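Local coordinates for protein LIP (Serratia marcescens, PDB 4A1R) that is a membrane-bound component of the type VI secretion system, a lipoprotein of the TssJ family, at residues Arg9-Phe14 / Pro128-Ala133; Val13-Arg18 / Gly75-Lys80; Arg18-Ala23 / Ile135-Ser140; Ala29-Arg34 / Val94-Gln99; Val35-Ser40 / Leu87-Ile92. One frame throughout, in Å; residues are numbered along the deposited sequence. Where two conformers were deposited one is given.

How the contacts relate
Two four-stranded sheets stack into a beta-sandwich, and four of the five contacts pair strands within one sheet or the other. Contacts 1 and 2 hold strand 9-16 between strands 130-138 and 79-84 in the mixed sheet, sharing V13 and F14, their centres about 15 Å apart. Contacts 4 and 5, centres about 20 Å apart, join strands 31-38 and 91-96 at opposite ends in the antiparallel sheet. L12 and F14 meet V94, and Y10 meets L37, across the core. Contact 3, its centre about 9 Å from that of contact 4, packs the loop after strand 9-16 against the end of strand 130-138. Contacts 4 and 5 are nested within the chain loop closed by contact 1.

Contact 1. Residues Arg9-Phe14 / Pro128-Ala133; sequences RYSLVF and PDELEA
R9 to L12 pair in parallel register with E130 to A133, the strand axes 4.6 Å apart and 19° from parallel. The ladder alternates in the usual parallel fashion: S11 N donates to L131 O at 2.8 Å, A133 N to S11 O at 3.1 Å, and V13 N to A133 O at 2.9 Å, while L131 N reaches back to R9 O. This pairing joins the first strand of the chain to strand 130-138 in the mixed sheet of the beta-sandwich. Y10 and L12 turn inward, onto V35 and other residues of the opposing sheet, and L12 CD2 meets A133 CB at 3.7 Å on that same face. S11, E130 and E132 occupy the outer face. E130 CG is anti to the backbone N (chi1 -172°) and the chain runs on extended; its OE2 lies 3.7 Å from S11 CB, and a water bridges its OE1 to S11 OG. E130 OE2 also makes a long salt bridge with R9 NE at 3.9 Å in one of two R9 conformers, hence of doubtful weight.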
# COMPACT_ATOMS: atom_id res chain seq x y z
N ARG A 9 -8.21 -11.09 -5.89
CA ARG A 9 -7.18 -10.09 -6.20
C ARG A 9 -7.49 -8.69 -5.72
O ARG A 9 -8.62 -8.39 -5.29
CB ARG A 9 -6.73 -10.14 -7.67
CG ARG A 9 -7.79 -10.19 -8.76
CD ARG A 9 -7.14 -10.47 -10.13
NE ARG A 9 -6.08 -9.51 -10.50
CZ ARG A 9 -4.76 -9.75 -10.48
NH1 ARG A 9 -4.28 -10.93 -10.14
NH2 ARG A 9 -3.92 -8.79 -10.82
N TYR A 10 -6.46 -7.84 -5.74
CA TYR A 10 -6.62 -6.45 -5.26
C TYR A 10 -5.92 -5.52 -6.22
O TYR A 10 -5.03 -5.94 -6.99
CB TYR A 10 -6.02 -6.29 -3.84
CG TYR A 10 -4.52 -6.50 -3.82
CD1 TYR A 10 -4.00 -7.78 -3.64
CD2 TYR A 10 -3.61 -5.43 -4.01
CE1 TYR A 10 -2.64 -8.02 -3.67
CE2 TYR A 10 -2.23 -5.67 -4.04
CZ TYR A 10 -1.76 -6.98 -3.86
OH TYR A 10 -0.42 -7.30 -3.84
N SER A 11 -6.28 -4.24 -6.17
CA SER A 11 -5.44 -3.23 -6.80
C SER A 11 -5.59 -1.86 -6.16
O SER A 11 -6.63 -1.54 -5.53
CB SER A 11 -5.69 -3.15 -8.30
OG SER A 11 -6.86 -2.44 -8.56
N LEU A 12 -4.52 -1.08 -6.28
CA LEU A 12 -4.44 0.27 -5.73
C LEU A 12 -4.15 1.20 -6.86
O LEU A 12 -3.26 0.93 -7.70
CB LEU A 12 -3.30 0.33 -4.71
CG LEU A 12 -3.38 -0.57 -3.49
CD1 LEU A 12 -2.22 -0.39 -2.53
CD2 LEU A 12 -4.68 -0.28 -2.75
N VAL A 13 -4.87 2.31 -6.91
CA VAL A 13 -4.63 3.29 -7.93
C VAL A 13 -4.03 4.53 -7.28
O VAL A 13 -4.61 5.07 -6.34
CB VAL A 13 -5.93 3.71 -8.63
CG1 VAL A 13 -5.58 4.58 -9.83
CG2 VAL A 13 -6.74 2.52 -9.07
N PHE A 14 -2.89 5.01 -7.78
CA PHE A 14 -2.11 6.05 -7.09
C PHE A 14 -2.12 7.33 -7.90
O PHE A 14 -1.99 7.32 -9.13
CB PHE A 14 -0.65 5.60 -6.84
CG PHE A 14 -0.50 4.57 -5.78
CD1 PHE A 14 -0.67 3.20 -6.06
CD2 PHE A 14 -0.21 4.95 -4.47
CE1 PHE A 14 -0.55 2.25 -5.07
CE2 PHE A 14 -0.09 4.00 -3.46
CZ PHE A 14 -0.24 2.65 -3.76
N PRO A 128 -17.89 -8.94 -9.31
CA PRO A 128 -16.43 -8.78 -9.57
C PRO A 128 -15.61 -9.17 -8.34
O PRO A 128 -16.04 -8.92 -7.21
CB PRO A 128 -16.27 -7.29 -9.86
CG PRO A 128 -17.63 -6.80 -10.22
CD PRO A 128 -18.64 -7.69 -9.55
N ASP A 129 -14.47 -9.82 -8.53
CA ASP A 129 -13.69 -10.24 -7.38
C ASP A 129 -12.32 -9.54 -7.35
O ASP A 129 -11.31 -10.12 -6.96
CB ASP A 129 -13.55 -11.76 -7.30
CG ASP A 129 -12.64 -12.31 -8.37
OD1 ASP A 129 -12.76 -11.86 -9.53
OD2 ASP A 129 -11.81 -13.19 -8.04
N GLU A 130 -12.31 -8.28 -7.77
CA GLU A 130 -11.18 -7.41 -7.53
C GLU A 130 -11.52 -6.19 -6.66
O GLU A 130 -12.24 -5.28 -7.09
CB GLU A 130 -10.55 -6.97 -8.84
CG GLU A 130 -9.24 -6.21 -8.63
CD GLU A 130 -8.65 -5.73 -9.94
OE1 GLU A 130 -9.40 -5.20 -10.78
OE2 GLU A 130 -7.43 -5.86 -10.14
N LEU A 131 -10.93 -6.16 -5.47
CA LEU A 131 -11.01 -5.01 -4.56
C LEU A 131 -10.12 -3.89 -5.06
O LEU A 131 -8.93 -4.11 -5.33
CB LEU A 131 -10.53 -5.42 -3.18
CG LEU A 131 -11.30 -6.53 -2.47
CD1 LEU A 131 -10.45 -7.18 -1.39
CD2 LEU A 131 -12.61 -6.03 -1.90
N GLU A 132 -10.68 -2.69 -5.11
CA GLU A 132 -9.97 -1.51 -5.54
C GLU A 132 -9.99 -0.38 -4.49
O GLU A 132 -11.06 0.03 -4.01
CB GLU A 132 -10.58 -0.95 -6.82
CG GLU A 132 -10.56 -1.85 -8.03
CD GLU A 132 -10.76 -1.08 -9.32
OE1 GLU A 132 -10.06 -0.05 -9.52
OE2 GLU A 132 -11.60 -1.50 -10.14
N ALA A 133 -8.81 0.15 -4.19
CA ALA A 133 -8.69 1.35 -3.36
C ALA A 133 -7.87 2.43 -4.09
O ALA A 133 -7.13 2.15 -5.05
CB ALA A 133 -8.11 0.99 -1.99
O HOH W 1 -8.33 -2.57 -10.99

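Contact 2. Residues Val13-Arg18 / Gly75-Lys80; sequences VFDADR and GQTGKK
F14 and K79 exchange two backbone hydrogen bonds, F14 N to K79 O at 2.6 Å and K79 N to F14 O at 2.9 Å, with V13 and K80 as the adjoining non-hydrogen-bonded pair. Further along, A16 N donates to Q76 O at 2.9 Å, nearly in line with the carbonyl; G75 N makes weaker bonds to A16 O and D17 O. Between these two regions G78 and K79 both face F14, a G1 beta bulge with glycine at its positive-phi position, where edge strand 79-84 enters the mixed sheet beside strand 9-16. The side-chain hydrogen bond at the bulge comes from D15: CG lies anti to the carbonyl carbon (chi1 -74°), and OD1 accepts from G78 N at 2.8 Å, while the carboxylate crosses T77 with its OD2 3.6 Å from T77 CG2. Among carbon-to-carbon contacts, V13 CG1 presses on G78 CA at 3.4 Å, tighter than usual, and V13 CG2 touches K80 CE at 3.7 Å. F14 meets K79 O at its ring edge, and its ring makes an edge-to-face contact with F70. K79 NZ leads away to F71 O and, within its own segment, to Q76 OE1, which also accepts from T73 N.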
# COMPACT_ATOMS: atom_id res chain seq x y z
N VAL A 13 -4.87 2.31 -6.91
CA VAL A 13 -4.63 3.29 -7.93
C VAL A 13 -4.03 4.53 -7.28
O VAL A 13 -4.61 5.07 -6.34
CB VAL A 13 -5.93 3.71 -8.63
CG1 VAL A 13 -5.58 4.58 -9.83
CG2 VAL A 13 -6.74 2.52 -9.07
N PHE A 14 -2.89 5.01 -7.78
CA PHE A 14 -2.11 6.05 -7.09
C PHE A 14 -2.12 7.33 -7.90
O PHE A 14 -1.99 7.32 -9.13
CB PHE A 14 -0.65 5.60 -6.84
CG PHE A 14 -0.50 4.57 -5.78
CD1 PHE A 14 -0.67 3.20 -6.06
CD2 PHE A 14 -0.21 4.95 -4.47
CE1 PHE A 14 -0.55 2.25 -5.07
CE2 PHE A 14 -0.09 4.00 -3.46
CZ PHE A 14 -0.24 2.65 -3.76
N ASP A 15 -2.36 8.43 -7.17
CA ASP A 15 -2.11 9.79 -7.62
C ASP A 15 -0.99 10.36 -6.72
O ASP A 15 -0.96 10.07 -5.52
CB ASP A 15 -3.36 10.68 -7.40
CG ASP A 15 -4.48 10.41 -8.39
OD1 ASP A 15 -4.39 9.45 -9.20
OD2 ASP A 15 -5.47 11.18 -8.37
N ALA A 16 -0.11 11.18 -7.30
CA ALA A 16 0.91 11.91 -6.53
C ALA A 16 0.74 13.41 -6.77
O ALA A 16 0.58 13.84 -7.92
CB ALA A 16 2.31 11.47 -6.93
N ASP A 17 0.73 14.18 -5.69
CA ASP A 17 0.73 15.65 -5.79
C ASP A 17 1.87 16.14 -6.65
O ASP A 17 2.99 15.62 -6.59
CB ASP A 17 0.83 16.27 -4.39
CG ASP A 17 -0.47 16.18 -3.60
OD1 ASP A 17 -1.51 15.74 -4.17
OD2 ASP A 17 -0.46 16.57 -2.41
N ARG A 18 1.61 17.17 -7.44
CA ARG A 18 2.68 17.88 -8.14
C ARG A 18 3.89 18.26 -7.27
O ARG A 18 5.02 18.32 -7.76
CB ARG A 18 2.12 19.13 -8.83
CG ARG A 18 1.49 18.83 -10.18
CD ARG A 18 1.23 20.10 -10.99
NE ARG A 18 2.38 20.51 -11.80
CZ ARG A 18 3.18 21.53 -11.53
NH1 ARG A 18 2.98 22.29 -10.44
NH2 ARG A 18 4.20 21.82 -12.34
N GLY A 75 2.86 14.62 -9.70
CA GLY A 75 1.81 15.02 -10.64
C GLY A 75 1.11 13.88 -11.35
O GLY A 75 0.04 14.08 -11.92
N GLN A 76 1.67 12.67 -11.28
CA GLN A 76 1.08 11.51 -11.98
C GLN A 76 -0.26 11.11 -11.37
O GLN A 76 -0.42 11.10 -10.16
CB GLN A 76 2.07 10.35 -11.96
CG GLN A 76 1.82 9.25 -12.98
CD GLN A 76 3.02 8.31 -13.12
OE1 GLN A 76 3.71 7.98 -12.14
NE2 GLN A 76 3.27 7.88 -14.35
N THR A 77 -1.24 10.78 -12.21
CA THR A 77 -2.55 10.32 -11.74
C THR A 77 -2.90 8.94 -12.31
O THR A 77 -2.58 8.64 -13.46
CB THR A 77 -3.71 11.26 -12.13
OG1 THR A 77 -3.54 11.68 -13.49
CG2 THR A 77 -3.75 12.48 -11.23
N GLY A 78 -3.61 8.15 -11.51
CA GLY A 78 -4.18 6.87 -11.98
C GLY A 78 -3.22 5.74 -12.25
O GLY A 78 -3.48 4.86 -13.08
N LYS A 79 -2.10 5.72 -11.53
CA LYS A 79 -1.13 4.67 -11.74
C LYS A 79 -1.57 3.49 -10.89
O LYS A 79 -1.75 3.63 -9.67
CB LYS A 79 0.27 5.15 -11.34
CG LYS A 79 1.33 4.07 -11.38
CD LYS A 79 2.71 4.67 -11.34
CE LYS A 79 3.47 4.32 -12.62
NZ LYS A 79 4.77 5.03 -12.72
N LYS A 80 -1.74 2.33 -11.54
CA LYS A 80 -2.35 1.16 -10.92
C LYS A 80 -1.34 0.05 -10.64
O LYS A 80 -0.54 -0.33 -11.52
CB LYS A 80 -3.50 0.60 -11.79
CG LYS A 80 -4.19 -0.61 -11.17
CD LYS A 80 -5.46 -1.01 -11.92
CE LYS A 80 -6.58 0.04 -11.79
NZ LYS A 80 -7.80 -0.42 -12.54
O HOH W 2 -1.94 14.16 -9.47

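Contact 3. Residues Arg18-Ala23 / Ile135-Ser140; sequences RQVNAA and IVAGVS
V20 and V139 lie beside one another where the loop following strand 9-16 folds over the end of strand 130-138, at one end of the beta-sandwich. Each valine directs one methyl at the backbone of the other segment. V20 has CG1 between its own backbone N and carbonyl carbon (chi1 79°), which puts CG2 anti to the N, and CG2 is the branch that does the touching. It sits 3.3 Å from A137 O and 3.5 Å from G138 O, with the methyl of A137 a looser neighbour at 4.2 Å from CB to V20 CG2. V139 answers with its own CG2, the branch beside its backbone N, placed 3.5 Å from Q19 O and 3.7 Å from Q19 CB, while the end of the Q19 side chain leads away. No direct hydrogen bond crosses between the segments, so apolar and methyl-to-carbonyl contacts carry the direct packing. Polar links tie both segments to their surroundings: G138 O accepts from Y98 OH, and the N21 side chain uses OD1 for Q99 N and ND2 for A29 O. V139 N donates a weak hydrogen bond to D17 OD2. One water joins the segments themselves, accepting from N21 N at 2.9 Å and donating to V139 O at 2.8 Å.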
# COMPACT_ATOMS: atom_id res chain seq x y z
N ARG A 18 1.61 17.17 -7.44
CA ARG A 18 2.68 17.88 -8.14
C ARG A 18 3.89 18.26 -7.27
O ARG A 18 5.02 18.32 -7.76
CB ARG A 18 2.12 19.13 -8.83
CG ARG A 18 1.49 18.83 -10.18
CD ARG A 18 1.23 20.10 -10.99
NE ARG A 18 2.38 20.51 -11.80
CZ ARG A 18 3.18 21.53 -11.53
NH1 ARG A 18 2.98 22.29 -10.44
NH2 ARG A 18 4.20 21.82 -12.34
N GLN A 19 3.66 18.52 -6.00
CA GLN A 19 4.72 18.96 -5.09
C GLN A 19 5.25 17.86 -4.18
O GLN A 19 5.95 18.16 -3.21
CB GLN A 19 4.25 20.12 -4.21
CG GLN A 19 3.87 21.40 -4.94
CD GLN A 19 4.88 21.82 -6.00
OE1 GLN A 19 6.09 21.85 -5.76
NE2 GLN A 19 4.37 22.15 -7.18
N VAL A 20 4.89 16.61 -4.46
CA VAL A 20 5.25 15.53 -3.56
C VAL A 20 6.78 15.43 -3.53
O VAL A 20 7.46 15.60 -4.57
CB VAL A 20 4.60 14.17 -3.97
CG1 VAL A 20 5.37 13.53 -5.11
CG2 VAL A 20 4.47 13.22 -2.77
N ASN A 21 7.30 15.22 -2.34
CA ASN A 21 8.65 14.73 -2.17
C ASN A 21 9.70 15.68 -2.70
O ASN A 21 10.61 15.28 -3.43
CB ASN A 21 8.79 13.39 -2.89
CG ASN A 21 10.06 12.66 -2.51
OD1 ASN A 21 10.46 12.68 -1.34
ND2 ASN A 21 10.64 11.96 -3.48
N ALA A 22 9.54 16.95 -2.33
CA ALA A 22 10.50 17.98 -2.66
C ALA A 22 11.08 18.42 -1.33
O ALA A 22 10.37 18.94 -0.46
CB ALA A 22 9.81 19.14 -3.36
N ALA A 23 12.37 18.15 -1.17
CA ALA A 23 13.14 18.65 -0.05
C ALA A 23 13.14 20.20 -0.04
O ALA A 23 12.78 20.84 -1.04
CB ALA A 23 14.56 18.11 -0.14
N ILE A 135 -5.30 5.73 -3.50
CA ILE A 135 -4.33 6.31 -2.55
C ILE A 135 -3.71 7.55 -3.18
O ILE A 135 -3.41 7.59 -4.39
CB ILE A 135 -3.19 5.31 -2.18
CG1 ILE A 135 -3.75 3.98 -1.68
CG2 ILE A 135 -2.21 5.90 -1.16
CD1 ILE A 135 -4.61 4.07 -0.43
N VAL A 136 -3.52 8.59 -2.37
CA VAL A 136 -2.75 9.73 -2.84
C VAL A 136 -1.41 9.80 -2.07
O VAL A 136 -1.40 9.73 -0.83
CB VAL A 136 -3.51 11.06 -2.67
CG1 VAL A 136 -2.65 12.21 -3.19
CG2 VAL A 136 -4.84 11.00 -3.41
N ALA A 137 -0.31 9.91 -2.81
CA ALA A 137 0.99 10.29 -2.21
C ALA A 137 1.04 11.83 -2.19
O ALA A 137 1.32 12.49 -3.19
CB ALA A 137 2.15 9.72 -3.01
N GLY A 138 0.72 12.39 -1.03
CA GLY A 138 0.63 13.83 -0.91
C GLY A 138 1.89 14.37 -0.27
O GLY A 138 2.74 13.61 0.24
N VAL A 139 2.00 15.69 -0.27
CA VAL A 139 3.11 16.38 0.36
C VAL A 139 3.33 15.92 1.80
O VAL A 139 4.46 15.76 2.23
CB VAL A 139 2.91 17.92 0.26
CG1 VAL A 139 3.81 18.68 1.21
CG2 VAL A 139 3.15 18.40 -1.17
N SER A 140 2.27 15.69 2.55
CA SER A 140 2.43 15.30 3.95
C SER A 140 2.46 13.78 4.16
O SER A 140 2.66 13.33 5.27
CB SER A 140 1.37 15.97 4.84
OG SER A 140 0.05 15.46 4.59
O HOH W 3 6.59 15.73 0.42

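Contact 4. Residues Ala29-Arg34 / Val94-Gln99; sequences APIKIR and VIAEYQ
I31 packs against Y98 and A96 on the inner face of an antiparallel strand pair, 31-34 with 94-96, central in one sheet of the beta-sandwich. This side is tight. With CG1 anti to the backbone N (chi1 -177°) and the chain extended on to CD1 (chi2 165°), I31 CD1 lies over the centre of the Y98 ring, a CH-pi contact 3.5 Å from the centroid and 10° off the ring normal. I33 continues the layer, its CD1 3.9 Å from A96 CB and its CG2 3.8 Å from V94 CG1. R34 and I95 form a hydrogen-bonded pair; E97 N donates to K32 O at 2.8 Å, and E97 is the centre of an inverse gamma turn. The outer side is looser and watery. E97 runs beside K32, the two pointing the same way, and K32 CD lies 3.4 Å from E97 OE1, but the charged ends do not pair directly: K32 NZ bonds Q69, R34 NH1 bonds L52 O, and E97 OE1 accepts from Q53. R34 NH1 stays 4.4 Å from E97 OE2, and a water in the guanidinium plane spans that gap, accepting from NH1 and donating to OE2 at 2.7 Å.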
# COMPACT_ATOMS: atom_id res chain seq x y z
N ALA A 29 10.45 15.09 -6.67
CA ALA A 29 11.18 13.93 -7.20
C ALA A 29 10.30 12.70 -7.14
O ALA A 29 9.46 12.59 -6.22
CB ALA A 29 12.45 13.72 -6.40
N PRO A 30 10.48 11.79 -8.10
CA PRO A 30 9.72 10.55 -8.09
C PRO A 30 9.88 9.89 -6.74
O PRO A 30 10.91 10.05 -6.09
CB PRO A 30 10.38 9.71 -9.20
CG PRO A 30 10.95 10.73 -10.14
CD PRO A 30 11.33 11.91 -9.31
N ILE A 31 8.86 9.15 -6.31
CA ILE A 31 8.93 8.52 -5.01
C ILE A 31 8.67 7.02 -5.15
O ILE A 31 7.84 6.58 -5.95
CB ILE A 31 7.94 9.23 -4.03
CG1 ILE A 31 8.04 8.64 -2.63
CG2 ILE A 31 6.52 9.19 -4.61
CD1 ILE A 31 7.39 9.49 -1.53
N LYS A 32 9.43 6.23 -4.39
CA LYS A 32 9.33 4.77 -4.40
C LYS A 32 8.16 4.36 -3.52
O LYS A 32 8.11 4.76 -2.34
CB LYS A 32 10.62 4.07 -3.91
CG LYS A 32 10.50 2.53 -3.92
CD LYS A 32 11.78 1.83 -3.42
CE LYS A 32 12.75 1.57 -4.58
NZ LYS A 32 13.57 0.37 -4.22
N ILE A 33 7.26 3.55 -4.09
CA ILE A 33 6.11 3.03 -3.37
C ILE A 33 6.27 1.54 -3.24
O ILE A 33 6.53 0.86 -4.24
CB ILE A 33 4.79 3.32 -4.10
CG1 ILE A 33 4.63 4.82 -4.44
CG2 ILE A 33 3.59 2.78 -3.31
CD1 ILE A 33 4.38 5.72 -3.24
N ARG A 34 6.15 1.02 -2.02
CA ARG A 34 6.11 -0.43 -1.86
C ARG A 34 4.73 -0.90 -1.40
O ARG A 34 4.06 -0.21 -0.65
CB ARG A 34 7.21 -0.88 -0.90
CG ARG A 34 8.61 -0.46 -1.38
CD ARG A 34 9.65 -0.89 -0.37
NE ARG A 34 9.66 -2.33 -0.18
CZ ARG A 34 10.30 -2.98 0.79
NH1 ARG A 34 10.98 -2.31 1.72
NH2 ARG A 34 10.25 -4.30 0.85
N VAL A 94 1.35 -0.14 2.75
CA VAL A 94 1.88 0.69 1.67
C VAL A 94 2.94 1.57 2.33
O VAL A 94 2.70 2.12 3.42
CB VAL A 94 0.81 1.56 0.96
CG1 VAL A 94 1.39 2.27 -0.26
CG2 VAL A 94 -0.40 0.73 0.55
N ILE A 95 4.11 1.65 1.69
CA ILE A 95 5.26 2.45 2.16
C ILE A 95 5.61 3.44 1.04
O ILE A 95 5.65 3.07 -0.14
CB ILE A 95 6.52 1.55 2.43
CG1 ILE A 95 6.24 0.53 3.54
CG2 ILE A 95 7.76 2.39 2.81
CD1 ILE A 95 7.31 -0.52 3.74
N ALA A 96 5.86 4.70 1.38
CA ALA A 96 6.27 5.70 0.38
C ALA A 96 7.63 6.21 0.88
O ALA A 96 7.69 6.73 1.99
CB ALA A 96 5.31 6.87 0.36
N GLU A 97 8.69 6.05 0.10
CA GLU A 97 10.05 6.38 0.61
C GLU A 97 10.37 7.87 0.35
O GLU A 97 11.18 8.23 -0.53
CB GLU A 97 11.10 5.45 -0.03
CG GLU A 97 10.80 3.95 0.22
CD GLU A 97 11.96 2.99 -0.09
OE1 GLU A 97 12.98 3.43 -0.63
OE2 GLU A 97 11.82 1.78 0.22
N TYR A 98 9.67 8.75 1.07
CA TYR A 98 9.95 10.19 1.01
C TYR A 98 11.42 10.46 1.36
O TYR A 98 11.96 9.84 2.28
CB TYR A 98 9.09 10.94 2.03
CG TYR A 98 7.61 11.01 1.67
CD1 TYR A 98 7.12 12.04 0.86
CD2 TYR A 98 6.73 10.04 2.13
CE1 TYR A 98 5.78 12.12 0.55
CE2 TYR A 98 5.38 10.10 1.80
CZ TYR A 98 4.91 11.13 0.99
OH TYR A 98 3.57 11.20 0.66
N GLN A 99 12.02 11.44 0.69
CA GLN A 99 13.42 11.86 1.05
C GLN A 99 13.54 12.55 2.41
O GLN A 99 14.62 12.56 3.04
CB GLN A 99 14.00 12.80 0.01
CG GLN A 99 14.02 12.33 -1.43
CD GLN A 99 14.65 13.39 -2.32
OE1 GLN A 99 15.05 14.45 -1.83
NE2 GLN A 99 14.77 13.11 -3.60
O HOH W 4 11.81 7.46 -2.88
O HOH W 5 13.42 0.07 -0.79
O HOH W 6 10.74 0.44 2.28

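Contact 5. Residues Val35-Ser40 / Leu87-Ile92; sequences VLLLRS and LDARYI
L37 lays its CD1 methyl against I92 and A89: CG sits anti to the backbone N (chi1 -171°), and CD1 comes 3.2 Å from I92 CD1, closer than carbons usually pack, and 3.7 Å from A89 CB. The I92 chain crosses V35 too, its CG2 3.6 Å from V35 CG1. V35 and L37 also touch Y10, and I92 touches L12, so this apolar cluster belongs to the core between the two sheets of the sandwich. The backbones meet as L38 and Y91, a hydrogen-bonded antiparallel pair in which L38 N donates to Y91 O at 2.9 Å. A classic beta bulge follows, R90 and Y91 both facing L38, and two donors therefore grip one carbonyl: L38 O accepts from R90 N at 2.9 Å and from Y91 N at 3.1 Å. On the other face of the sheet the Y91 ring lies obliquely by S40 CA. Where the strands part, charges take over. R39 and D88 lie side by side, and R39 NH1 forms a salt bridge with D88 OD2 at 2.6 Å, the guanidinium and carboxylate planes 76° apart; R39 NE is held in turn by N62 O. R90 folds back on its own segment, NH1 donating to L87 O at 2.7 Å on a lone pair and to A89 O from above the carbonyl plane.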
# COMPACT_ATOMS: atom_id res chain seq x y z
N VAL A 35 4.32 -2.07 -1.85
CA VAL A 35 3.00 -2.58 -1.50
C VAL A 35 3.27 -3.97 -0.99
O VAL A 35 3.90 -4.77 -1.68
CB VAL A 35 2.01 -2.59 -2.70
CG1 VAL A 35 0.73 -3.34 -2.33
CG2 VAL A 35 1.67 -1.18 -3.14
N LEU A 36 2.83 -4.23 0.25
CA LEU A 36 3.13 -5.49 0.88
C LEU A 36 1.83 -6.23 1.22
O LEU A 36 0.90 -5.67 1.79
CB LEU A 36 3.98 -5.27 2.15
CG LEU A 36 5.42 -4.73 2.02
CD1 LEU A 36 5.47 -3.31 1.51
CD2 LEU A 36 6.08 -4.74 3.39
N LEU A 37 1.78 -7.52 0.89
CA LEU A 37 0.67 -8.33 1.33
C LEU A 37 1.01 -8.96 2.68
O LEU A 37 2.06 -9.61 2.85
CB LEU A 37 0.37 -9.41 0.27
CG LEU A 37 -0.90 -10.20 0.48
CD1 LEU A 37 -2.11 -9.34 0.10
CD2 LEU A 37 -0.84 -11.45 -0.38
N LEU A 38 0.12 -8.73 3.65
CA LEU A 38 0.41 -9.05 5.03
C LEU A 38 -0.64 -9.95 5.69
O LEU A 38 -1.85 -9.75 5.50
CB LEU A 38 0.51 -7.75 5.88
CG LEU A 38 1.53 -6.68 5.43
CD1 LEU A 38 1.25 -5.37 6.18
CD2 LEU A 38 2.99 -7.10 5.60
N ARG A 39 -0.13 -10.91 6.46
CA ARG A 39 -0.92 -11.76 7.35
C ARG A 39 -1.49 -10.95 8.49
O ARG A 39 -2.55 -11.28 9.02
CB ARG A 39 -0.05 -12.84 7.96
CG ARG A 39 0.13 -14.08 7.11
CD ARG A 39 0.41 -15.28 8.00
NE ARG A 39 1.54 -16.05 7.49
CZ ARG A 39 1.46 -17.01 6.56
NH1 ARG A 39 0.28 -17.34 6.04
NH2 ARG A 39 2.55 -17.63 6.16
N SER A 40 -0.73 -9.94 8.90
CA SER A 40 -1.09 -9.06 10.00
C SER A 40 -0.26 -7.79 9.87
O SER A 40 0.78 -7.81 9.21
CB SER A 40 -0.79 -9.75 11.32
OG SER A 40 0.45 -10.43 11.25
N LEU A 87 -5.33 -16.50 0.88
CA LEU A 87 -6.41 -16.85 1.79
C LEU A 87 -6.23 -16.14 3.12
O LEU A 87 -7.17 -15.54 3.64
CB LEU A 87 -6.48 -18.37 2.00
CG LEU A 87 -7.85 -18.96 2.36
CD1 LEU A 87 -8.41 -18.47 3.69
CD2 LEU A 87 -8.87 -18.71 1.25
N ASP A 88 -5.01 -16.19 3.65
CA ASP A 88 -4.71 -15.62 4.96
C ASP A 88 -4.19 -14.19 4.92
O ASP A 88 -3.64 -13.69 5.90
CB ASP A 88 -3.76 -16.51 5.75
CG ASP A 88 -2.71 -17.17 4.89
OD1 ASP A 88 -2.48 -16.72 3.74
OD2 ASP A 88 -2.11 -18.15 5.38
N ALA A 89 -4.39 -13.51 3.80
CA ALA A 89 -4.04 -12.11 3.72
C ALA A 89 -5.08 -11.29 4.50
O ALA A 89 -6.26 -11.43 4.26
CB ALA A 89 -3.98 -11.67 2.29
N ARG A 90 -4.63 -10.44 5.42
CA ARG A 90 -5.55 -9.59 6.20
C ARG A 90 -5.33 -8.08 6.01
O ARG A 90 -6.20 -7.24 6.32
CB ARG A 90 -5.50 -9.97 7.68
CG ARG A 90 -5.97 -11.39 7.98
CD ARG A 90 -7.41 -11.60 7.54
NE ARG A 90 -7.89 -12.96 7.83
CZ ARG A 90 -7.76 -14.02 7.02
NH1 ARG A 90 -7.16 -13.91 5.84
NH2 ARG A 90 -8.23 -15.20 7.40
N TYR A 91 -4.15 -7.71 5.52
CA TYR A 91 -3.84 -6.27 5.33
C TYR A 91 -2.98 -6.06 4.08
O TYR A 91 -2.20 -6.92 3.74
CB TYR A 91 -3.07 -5.74 6.55
CG TYR A 91 -3.85 -5.69 7.86
CD1 TYR A 91 -4.67 -4.60 8.16
CD2 TYR A 91 -3.76 -6.73 8.79
CE1 TYR A 91 -5.39 -4.56 9.35
CE2 TYR A 91 -4.47 -6.69 9.99
CZ TYR A 91 -5.28 -5.61 10.25
OH TYR A 91 -5.99 -5.55 11.43
N ILE A 92 -3.17 -4.92 3.42
CA ILE A 92 -2.21 -4.38 2.43
C ILE A 92 -1.43 -3.22 3.09
O ILE A 92 -2.03 -2.21 3.48
CB ILE A 92 -2.92 -3.87 1.14
CG1 ILE A 92 -3.76 -4.97 0.48
CG2 ILE A 92 -1.94 -3.26 0.13
CD1 ILE A 92 -3.03 -6.27 0.20